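Local structure of hypothetical methylmalonyl-CoA decarboxylase alpha subunit (Sulfolobus tokodaii, 1X0U) at residues Gly412-Ala416 against Met417-Ser421; Tyr289-Arg292 against Glu293-Lys297; Gln17-Glu20 against Lys21-Gly25. The protein belongs to the carboxyl transferase family within the ClpP/crotonase clan and assembles as six copies of one chain. All coordinates share one frame; numbering follows the deposited sequence.

Interaction 1. Residues Gly412-Ala416 against Met417-Ser421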
ATOM      1  N   GLY A 412       6.035  39.344  -4.214  1.00 13.65           N
ATOM      2  CA  GLY A 412       6.386  37.939  -4.310  1.00 13.21           C
ATOM      3  C   GLY A 412       7.111  37.437  -3.085  1.00 13.02           C
ATOM      4  O   GLY A 412       6.901  36.301  -2.659  1.00 14.80           O
ATOM      5  N   ALA A 413       7.961  38.281  -2.508  1.00 12.43           N
ATOM      6  CA  ALA A 413       8.728  37.903  -1.331  1.00 10.87           C
ATOM      7  C   ALA A 413       7.785  37.611  -0.169  1.00 11.59           C
ATOM      8  O   ALA A 413       8.103  36.829   0.728  1.00 10.30           O
ATOM      9  CB  ALA A 413       9.720  39.004  -0.974  1.00  8.78           C
ATOM     10  N   HIS A 414       6.615  38.235  -0.192  1.00 11.29           N
ATOM     11  CA  HIS A 414       5.612  38.011   0.847  1.00 10.71           C
ATOM     12  C   HIS A 414       5.149  36.568   0.711  1.00 11.00           C
ATOM     13  O   HIS A 414       5.073  35.814   1.686  1.00 11.75           O
ATOM     14  CB  HIS A 414       4.417  38.956   0.641  1.00 11.09           C
ATOM     15  CG  HIS A 414       3.204  38.589   1.445  1.00 14.28           C
ATOM     16  ND1 HIS A 414       2.020  38.184   0.864  1.00 14.09           N
ATOM     17  CD2 HIS A 414       2.984  38.592   2.782  1.00 12.85           C
ATOM     18  CE1 HIS A 414       1.123  37.957   1.807  1.00 11.88           C
ATOM     19  NE2 HIS A 414       1.682  38.197   2.980  1.00 14.55           N
ATOM     20  N   ILE A 415       4.843  36.201  -0.527  1.00 10.09           N
ATOM     21  CA  ILE A 415       4.381  34.863  -0.863  1.00  9.88           C
ATOM     22  C   ILE A 415       5.470  33.843  -0.590  1.00 10.16           C
ATOM     23  O   ILE A 415       5.206  32.770  -0.058  1.00  7.38           O
ATOM     24  CB  ILE A 415       3.992  34.785  -2.365  1.00  9.59           C
ATOM     25  CG1 ILE A 415       2.988  35.889  -2.684  1.00  5.95           C
ATOM     26  CG2 ILE A 415       3.394  33.406  -2.695  1.00  7.94           C
ATOM     27  CD1 ILE A 415       2.733  36.071  -4.155  1.00  7.33           C
ATOM     28  N   ALA A 416       6.704  34.197  -0.939  1.00 11.30           N
ATOM     29  CA  ALA A 416       7.837  33.293  -0.761  1.00 11.91           C
ATOM     30  C   ALA A 416       8.209  33.021   0.691  1.00 11.35           C
ATOM     31  O   ALA A 416       9.009  32.128   0.970  1.00 11.45           O
ATOM     32  CB  ALA A 416       9.059  33.829  -1.525  1.00 12.32           C
ATOM     33  N   MET A 417       7.643  33.773   1.626  1.00  9.56           N
ATOM     34  CA  MET A 417       7.983  33.523   3.019  1.00 10.68           C
ATOM     35  C   MET A 417       6.990  32.566   3.664  1.00 10.71           C
ATOM     36  O   MET A 417       7.128  32.226   4.838  1.00 12.01           O
ATOM     37  CB  MET A 417       8.063  34.837   3.810  1.00 12.27           C
ATOM     38  CG  MET A 417       9.306  35.681   3.495  1.00 11.03           C
ATOM     39  SD  MET A 417      10.839  34.740   3.683  1.00 14.91           S
ATOM     40  CE  MET A 417      10.957  34.617   5.485  1.00  9.41           C
ATOM     41  N   SER A 418       6.006  32.134   2.870  1.00 11.28           N
ATOM     42  CA  SER A 418       4.947  31.190   3.260  1.00 11.37           C
ATOM     43  C   SER A 418       3.636  31.827   3.706  1.00 10.27           C
ATOM     44  O   SER A 418       3.526  32.347   4.818  1.00 10.89           O
ATOM     45  CB  SER A 418       5.415  30.225   4.358  1.00 11.76           C
ATOM     46  OG  SER A 418       4.350  29.347   4.730  1.00 14.07           O
ATOM     47  N   ILE A 419       2.640  31.768   2.827  1.00  9.53           N
ATOM     48  CA  ILE A 419       1.321  32.316   3.113  1.00 11.22           C
ATOM     49  C   ILE A 419       0.307  31.176   3.072  1.00 11.47           C
ATOM     50  O   ILE A 419       0.585  30.120   2.506  1.00 12.55           O
ATOM     51  CB  ILE A 419       0.920  33.391   2.090  1.00 10.28           C
ATOM     52  CG1 ILE A 419       0.887  32.797   0.683  1.00 10.69           C
ATOM     53  CG2 ILE A 419       1.891  34.552   2.170  1.00  6.12           C
ATOM     54  CD1 ILE A 419       0.391  33.779  -0.386  1.00  9.80           C
ATOM     55  N   LYS A 420      -0.858  31.382   3.673  1.00 10.68           N
ATOM     56  CA  LYS A 420      -1.873  30.334   3.704  1.00 12.70           C
ATOM     57  C   LYS A 420      -2.107  29.621   2.374  1.00 11.41           C
ATOM     58  O   LYS A 420      -2.099  28.396   2.321  1.00 10.37           O
ATOM     59  CB  LYS A 420      -3.198  30.885   4.227  1.00 13.57           C
ATOM     60  CG  LYS A 420      -3.235  31.101   5.737  1.00 15.48           C
ATOM     61  CD  LYS A 420      -4.586  31.680   6.152  1.00 17.90           C
ATOM     62  CE  LYS A 420      -4.802  31.561   7.644  1.00 20.23           C
ATOM     63  NZ  LYS A 420      -6.151  32.068   8.027  1.00 20.51           N
ATOM     64  N   SER A 421      -2.301  30.373   1.303  1.00 11.34           N
ATOM     65  CA  SER A 421      -2.550  29.747   0.015  1.00 13.10           C
ATOM     66  C   SER A 421      -1.375  28.904  -0.485  1.00 13.98           C
ATOM     67  O   SER A 421      -1.544  28.058  -1.364  1.00 14.93           O
ATOM     68  CB  SER A 421      -2.905  30.809  -1.021  1.00 12.90           C
ATOM     69  OG  SER A 421      -1.852  31.742  -1.167  1.00 12.11           O
TER
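The amide N of S418 donates to I415 O at 3.1 Å, and the preceding amide, M417 N, reaches H414 O at 3.3 Å; both bonds span three residues. They lie where helix 411-416, a short helix of the C-terminal half of this ClpP/crotonase-type chain, gives way to the loop before strand 426-429. Just before them, A416 N still pairs with G412 O at 2.7 Å in the ordinary four-residue pattern. S418 then leaves helical geometry with a positive phi of 96°, and the chain swings so that I419 points back at the helix. Its two branches divide the work. CG2 sits over one face of the H414 ring, 3.8 Å from the centroid, a CH-pi contact in which the side chains cross at about a right angle. CG1 lies between the backbone N and the carbonyl carbon (chi1 60°), and from there CD1 is carried to I415. A beta-branched residue suits this place because it serves both neighbours at once. M417 runs to the other side, where its thioether chain, bent at chi2 and chi3, packs on V367 and V330 of the central strands, while L147 and Y150 of a second subunit cover H414 and I415. On the I415 side, I419 CD1 ends 3.8 Å from I415 CG2.

Interaction 2. Residues Tyr289-Arg292 against Glu293-Lys297; sequences YNMR and EIIYK
M291 starts out with CG anti to the backbone N (chi1 176°) and then bends at both chi2 (63°) and chi3, curling the thioether back so that its methyl meets I294. The two side chains cross at about a right angle, and CE lies only 3.3 Å from I294 CB, closer than usual van der Waals contact; the same methyl is 3.8 Å from I295 CG2. The unbranched, bendable methionine chain can bring its terminal methyl to both isoleucines. I294 is also met by Y289, whose CE2 comes within 3.8 Å of I294 CD1 as the chains pass obliquely. The Y289 hydroxyl is hydrogen-bonded to D368. The contact lies at the start of helix 291-298, with N290 at the N-cap and Y289 just before it. Asparagine suits the cap position: its OD1 accepts weakly from R292 N at 3.2 Å, and its own carbonyl takes E293 N at 3.0 Å. M291 O accepts from I295 N at 3.2 Å, and more weakly from I294 N. The apolar face of the turn rests on L366 and V406, from two neighbouring strands of the C-terminal sheet. On the other flank R292 and Y296 run side by side, pointing the same way, with R292 CD 3.5 Å from Y296 OH. The extended arginine chain carries NE on to a salt bridge with E306.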
ATOM      1  N   TYR A 289      17.511  46.653  11.741  1.00 15.13           N
ATOM      2  CA  TYR A 289      17.627  46.312  13.154  1.00 15.07           C
ATOM      3  C   TYR A 289      18.180  44.906  13.182  1.00 14.87           C
ATOM      4  O   TYR A 289      18.458  44.340  12.132  1.00 16.18           O
ATOM      5  CB  TYR A 289      16.264  46.347  13.857  1.00 13.96           C
ATOM      6  CG  TYR A 289      15.233  45.473  13.193  1.00 12.90           C
ATOM      7  CD1 TYR A 289      14.450  45.963  12.148  1.00 13.02           C
ATOM      8  CD2 TYR A 289      15.066  44.139  13.577  1.00 11.91           C
ATOM      9  CE1 TYR A 289      13.523  45.152  11.498  1.00 14.04           C
ATOM     10  CE2 TYR A 289      14.144  43.316  12.931  1.00 10.93           C
ATOM     11  CZ  TYR A 289      13.378  43.827  11.892  1.00 11.97           C
ATOM     12  OH  TYR A 289      12.481  43.011  11.225  1.00 13.28           O
ATOM     13  N   ASN A 290      18.314  44.332  14.371  1.00 14.37           N
ATOM     14  CA  ASN A 290      18.865  42.992  14.499  1.00 14.93           C
ATOM     15  C   ASN A 290      17.805  41.893  14.580  1.00 16.26           C
ATOM     16  O   ASN A 290      17.260  41.634  15.656  1.00 16.99           O
ATOM     17  CB  ASN A 290      19.770  42.926  15.734  1.00 14.53           C
ATOM     18  CG  ASN A 290      20.568  41.649  15.798  1.00 13.24           C
ATOM     19  OD1 ASN A 290      20.633  40.898  14.825  1.00 15.46           O
ATOM     20  ND2 ASN A 290      21.193  41.399  16.938  1.00 13.80           N
ATOM     21  N   MET A 291      17.523  41.248  13.448  1.00 15.52           N
ATOM     22  CA  MET A 291      16.528  40.171  13.401  1.00 14.62           C
ATOM     23  C   MET A 291      16.953  38.992  14.275  1.00 14.44           C
ATOM     24  O   MET A 291      16.111  38.276  14.834  1.00 14.13           O
ATOM     25  CB  MET A 291      16.317  39.699  11.952  1.00 16.54           C
ATOM     26  CG  MET A 291      15.365  38.497  11.785  1.00 15.85           C
ATOM     27  SD  MET A 291      13.636  38.778  12.298  1.00 15.01           S
ATOM     28  CE  MET A 291      13.505  37.661  13.657  1.00 19.28           C
ATOM     29  N   ARG A 292      18.260  38.798  14.408  1.00 14.36           N
ATOM     30  CA  ARG A 292      18.767  37.701  15.221  1.00 15.53           C
ATOM     31  C   ARG A 292      18.388  37.902  16.680  1.00 16.24           C
ATOM     32  O   ARG A 292      18.275  36.944  17.437  1.00 17.24           O
ATOM     33  CB  ARG A 292      20.292  37.597  15.121  1.00 14.95           C
ATOM     34  CG  ARG A 292      20.816  37.215  13.757  1.00 17.48           C
ATOM     35  CD  ARG A 292      22.280  36.768  13.843  1.00 18.27           C
ATOM     36  NE  ARG A 292      22.759  36.285  12.553  1.00 16.37           N
ATOM     37  CZ  ARG A 292      23.027  37.073  11.521  1.00 17.75           C
ATOM     38  NH1 ARG A 292      22.873  38.386  11.634  1.00 15.21           N
ATOM     39  NH2 ARG A 292      23.426  36.548  10.369  1.00 17.65           N
ATOM     40  N   GLU A 293      18.201  39.153  17.079  1.00 17.27           N
ATOM     41  CA  GLU A 293      17.855  39.434  18.461  1.00 18.51           C
ATOM     42  C   GLU A 293      16.448  38.963  18.736  1.00 16.76           C
ATOM     43  O   GLU A 293      16.129  38.532  19.842  1.00 18.79           O
ATOM     44  CB  GLU A 293      17.992  40.930  18.769  1.00 20.73           C
ATOM     45  CG  GLU A 293      17.695  41.260  20.215  1.00 26.41           C
ATOM     46  CD  GLU A 293      18.547  40.452  21.173  1.00 30.31           C
ATOM     47  OE1 GLU A 293      18.039  40.094  22.257  1.00 33.28           O
ATOM     48  OE2 GLU A 293      19.727  40.179  20.850  1.00 31.65           O
ATOM     49  N   ILE A 294      15.602  39.030  17.719  1.00 16.51           N
ATOM     50  CA  ILE A 294      14.233  38.575  17.865  1.00 14.20           C
ATOM     51  C   ILE A 294      14.222  37.054  17.992  1.00 14.94           C
ATOM     52  O   ILE A 294      13.477  36.504  18.808  1.00 13.30           O
ATOM     53  CB  ILE A 294      13.365  39.013  16.669  1.00 13.87           C
ATOM     54  CG1 ILE A 294      13.313  40.545  16.605  1.00 13.38           C
ATOM     55  CG2 ILE A 294      11.970  38.435  16.808  1.00 10.95           C
ATOM     56  CD1 ILE A 294      12.457  41.099  15.469  1.00 14.21           C
ATOM     57  N   ILE A 295      15.052  36.364  17.206  1.00 15.36           N
ATOM     58  CA  ILE A 295      15.070  34.910  17.315  1.00 16.44           C
ATOM     59  C   ILE A 295      15.570  34.489  18.701  1.00 16.12           C
ATOM     60  O   ILE A 295      14.934  33.661  19.349  1.00 13.74           O
ATOM     61  CB  ILE A 295      15.949  34.204  16.209  1.00 18.77           C
ATOM     62  CG1 ILE A 295      17.423  34.516  16.417  1.00 24.88           C
ATOM     63  CG2 ILE A 295      15.538  34.654  14.807  1.00 16.96           C
ATOM     64  CD1 ILE A 295      18.327  33.941  15.325  1.00 29.07           C
ATOM     65  N   TYR A 296      16.683  35.063  19.174  1.00 15.75           N
ATOM     66  CA  TYR A 296      17.203  34.675  20.492  1.00 18.11           C
ATOM     67  C   TYR A 296      16.134  34.861  21.561  1.00 18.30           C
ATOM     68  O   TYR A 296      16.029  34.062  22.492  1.00 17.05           O
ATOM     69  CB  TYR A 296      18.445  35.492  20.900  1.00 19.40           C
ATOM     70  CG  TYR A 296      19.570  35.519  19.887  1.00 22.88           C
ATOM     71  CD1 TYR A 296      19.865  34.399  19.107  1.00 24.34           C
ATOM     72  CD2 TYR A 296      20.342  36.667  19.707  1.00 23.52           C
ATOM     73  CE1 TYR A 296      20.896  34.423  18.169  1.00 25.07           C
ATOM     74  CE2 TYR A 296      21.379  36.701  18.771  1.00 23.98           C
ATOM     75  CZ  TYR A 296      21.647  35.576  18.007  1.00 24.78           C
ATOM     76  OH  TYR A 296      22.660  35.600  17.075  1.00 28.18           O
ATOM     77  N   LYS A 297      15.350  35.925  21.428  1.00 18.72           N
ATOM     78  CA  LYS A 297      14.291  36.212  22.388  1.00 20.28           C
ATOM     79  C   LYS A 297      13.172  35.184  22.334  1.00 18.97           C
ATOM     80  O   LYS A 297      12.521  34.929  23.338  1.00 18.49           O
ATOM     81  CB  LYS A 297      13.683  37.598  22.129  1.00 24.26           C
ATOM     82  CG  LYS A 297      14.056  38.694  23.137  1.00 27.80           C
ATOM     83  CD  LYS A 297      15.126  39.633  22.588  1.00 30.63           C
ATOM     84  CE  LYS A 297      15.076  41.012  23.262  1.00 32.92           C
ATOM     85  NZ  LYS A 297      15.132  40.944  24.756  1.00 32.14           N
TER

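Interaction 3. Residues Gln17-Glu20 against Lys21-Gly25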
ATOM      1  N   GLN A  17      49.547  -7.645  16.567  1.00 25.39           N
ATOM      2  CA  GLN A  17      50.604  -6.954  15.836  1.00 26.59           C
ATOM      3  C   GLN A  17      50.098  -6.427  14.487  1.00 26.45           C
ATOM      4  O   GLN A  17      50.425  -5.302  14.086  1.00 26.94           O
ATOM      5  CB  GLN A  17      51.792  -7.889  15.580  1.00 28.80           C
ATOM      6  CG  GLN A  17      52.441  -8.470  16.819  1.00 33.47           C
ATOM      7  CD  GLN A  17      53.451  -9.561  16.481  1.00 36.31           C
ATOM      8  OE1 GLN A  17      54.006 -10.209  17.368  1.00 39.19           O
ATOM      9  NE2 GLN A  17      53.691  -9.768  15.189  1.00 36.68           N
ATOM     10  N   LEU A  18      49.310  -7.237  13.783  1.00 24.62           N
ATOM     11  CA  LEU A  18      48.786  -6.825  12.482  1.00 24.71           C
ATOM     12  C   LEU A  18      47.873  -5.609  12.603  1.00 24.16           C
ATOM     13  O   LEU A  18      47.958  -4.678  11.800  1.00 21.35           O
ATOM     14  CB  LEU A  18      48.029  -7.974  11.804  1.00 24.23           C
ATOM     15  CG  LEU A  18      48.843  -9.171  11.295  1.00 25.02           C
ATOM     16  CD1 LEU A  18      47.929 -10.088  10.495  1.00 23.93           C
ATOM     17  CD2 LEU A  18      50.008  -8.695  10.420  1.00 24.05           C
ATOM     18  N   LYS A  19      46.993  -5.626  13.604  1.00 25.68           N
ATOM     19  CA  LYS A  19      46.083  -4.510  13.823  1.00 26.11           C
ATOM     20  C   LYS A  19      46.847  -3.243  14.188  1.00 26.96           C
ATOM     21  O   LYS A  19      46.543  -2.161  13.686  1.00 24.58           O
ATOM     22  CB  LYS A  19      45.070  -4.854  14.912  1.00 27.61           C
ATOM     23  CG  LYS A  19      43.888  -5.633  14.375  1.00 28.56           C
ATOM     24  CD  LYS A  19      42.856  -5.906  15.435  1.00 30.78           C
ATOM     25  CE  LYS A  19      41.617  -6.535  14.813  1.00 31.02           C
ATOM     26  NZ  LYS A  19      40.566  -6.784  15.834  1.00 33.32           N
ATOM     27  N   GLU A  20      47.840  -3.384  15.058  1.00 27.91           N
ATOM     28  CA  GLU A  20      48.660  -2.252  15.461  1.00 30.24           C
ATOM     29  C   GLU A  20      49.368  -1.706  14.219  1.00 30.19           C
ATOM     30  O   GLU A  20      49.640  -0.514  14.121  1.00 31.28           O
ATOM     31  CB  GLU A  20      49.672  -2.690  16.524  1.00 32.92           C
ATOM     32  CG  GLU A  20      49.130  -2.726  17.975  1.00 38.29           C
ATOM     33  CD  GLU A  20      47.825  -3.517  18.144  1.00 41.81           C
ATOM     34  OE1 GLU A  20      47.727  -4.333  19.092  1.00 40.66           O
ATOM     35  OE2 GLU A  20      46.887  -3.319  17.342  1.00 44.63           O
ATOM     36  N   LYS A  21      49.647  -2.589  13.263  1.00 29.62           N
ATOM     37  CA  LYS A  21      50.287  -2.191  12.012  1.00 28.28           C
ATOM     38  C   LYS A  21      49.277  -1.433  11.148  1.00 27.03           C
ATOM     39  O   LYS A  21      49.590  -0.404  10.551  1.00 26.92           O
ATOM     40  CB  LYS A  21      50.765  -3.429  11.253  1.00 30.10           C
ATOM     41  CG  LYS A  21      51.249  -3.156   9.833  1.00 31.48           C
ATOM     42  CD  LYS A  21      51.491  -4.460   9.078  1.00 32.99           C
ATOM     43  CE  LYS A  21      51.854  -4.211   7.620  1.00 33.68           C
ATOM     44  NZ  LYS A  21      53.148  -3.486   7.483  1.00 35.18           N
ATOM     45  N   ALA A  22      48.060  -1.959  11.082  1.00 25.71           N
ATOM     46  CA  ALA A  22      47.000  -1.348  10.289  1.00 24.09           C
ATOM     47  C   ALA A  22      46.642   0.034  10.824  1.00 23.67           C
ATOM     48  O   ALA A  22      46.405   0.964  10.049  1.00 21.42           O
ATOM     49  CB  ALA A  22      45.760  -2.250  10.281  1.00 22.37           C
ATOM     50  N   TYR A  23      46.627   0.172  12.147  1.00 22.22           N
ATOM     51  CA  TYR A  23      46.278   1.447  12.758  1.00 24.17           C
ATOM     52  C   TYR A  23      47.235   2.583  12.408  1.00 23.76           C
ATOM     53  O   TYR A  23      46.807   3.723  12.272  1.00 22.31           O
ATOM     54  CB  TYR A  23      46.162   1.300  14.283  1.00 24.07           C
ATOM     55  CG  TYR A  23      45.089   0.319  14.710  1.00 28.37           C
ATOM     56  CD1 TYR A  23      44.035  -0.010  13.854  1.00 28.76           C
ATOM     57  CD2 TYR A  23      45.116  -0.271  15.978  1.00 30.43           C
ATOM     58  CE1 TYR A  23      43.039  -0.904  14.243  1.00 29.96           C
ATOM     59  CE2 TYR A  23      44.119  -1.162  16.379  1.00 32.69           C
ATOM     60  CZ  TYR A  23      43.088  -1.475  15.502  1.00 31.30           C
ATOM     61  OH  TYR A  23      42.118  -2.372  15.879  1.00 33.20           O
ATOM     62  N   LYS A  24      48.517   2.270  12.241  1.00 24.00           N
ATOM     63  CA  LYS A  24      49.524   3.283  11.907  1.00 24.71           C
ATOM     64  C   LYS A  24      49.313   3.935  10.543  1.00 22.08           C
ATOM     65  O   LYS A  24      49.877   4.988  10.262  1.00 22.89           O
ATOM     66  CB  LYS A  24      50.931   2.674  11.947  1.00 25.90           C
ATOM     67  CG  LYS A  24      51.518   2.498  13.343  1.00 30.70           C
ATOM     68  CD  LYS A  24      52.197   3.779  13.822  1.00 34.00           C
ATOM     69  CE  LYS A  24      52.734   3.647  15.248  1.00 36.56           C
ATOM     70  NZ  LYS A  24      51.654   3.713  16.283  1.00 38.95           N
ATOM     71  N   GLY A  25      48.506   3.311   9.696  1.00 20.66           N
ATOM     72  CA  GLY A  25      48.273   3.865   8.377  1.00 19.33           C
ATOM     73  C   GLY A  25      49.586   4.017   7.632  1.00 21.08           C
ATOM     74  O   GLY A  25      50.350   3.064   7.510  1.00 21.97           O
TER
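K19 and Y23 lie side by side and point the same way, one helical turn apart, with the aliphatic part of the lysine running alongside the phenol: K19 CD is 3.6 Å from Y23 OH. This is the i to i+4 spacing of an alpha helix, here the last turns of helix 8-23 near the N-terminus. Both residues have CG anti to the carbonyl carbon, beside the backbone N (chi1 -84° in K19 and -61° in Y23), and this shared choice, with the lysine extended beyond CG, lets the two chains run together. Lysine suits the place because its methylenes can line the tyrosine while the ammonium group travels on: K19 NZ forms a salt bridge with D487 of a neighbouring subunit and a hydrogen bond with V488 O of the same subunit.

E20 also runs alongside Y23. Its chain bends at chi2, bringing OE2 to 3.6 Å from Y23 CE2, with the carboxylate plane turned only 17° from that of the ring. Beneath these side chains the backbone is regular. K21 N binds Q17 O at 2.9 Å and A22 N binds L18 O at 2.8 Å, while Y23 N reaches K19 O at 2.8 Å. That last oxygen also lies over one face of the Y23 ring, offset toward its rim. A22 and L18 both touch Y77, and L18 also packs on Y477 of the neighbouring subunit. Lysines K21 and K24 are exposed, as suits long charged chains. The helix runs out at G25, which takes a positive phi, a conformation that glycine adopts without strain; its amide N donates to A22 O at 3.2 Å.

Interaction 2 precedes interaction 1 in the chain, and both belong to the C-terminal half: their centres are 21 Å apart and their nearest atoms about 8 Å, so they do not touch. Strand 363-369 connects them, since M291 and I295 of interaction 2 rest on L366, while M417 of interaction 1 packs on V367 and T369. Interaction 3 comes first in the chain and lies across the chain's centre, its centre 58 Å from that of interaction 1 and 52 Å from that of interaction 2. Interactions 1 and 3 both face neighbouring subunits, whereas no other chain touches the segments of interaction 2.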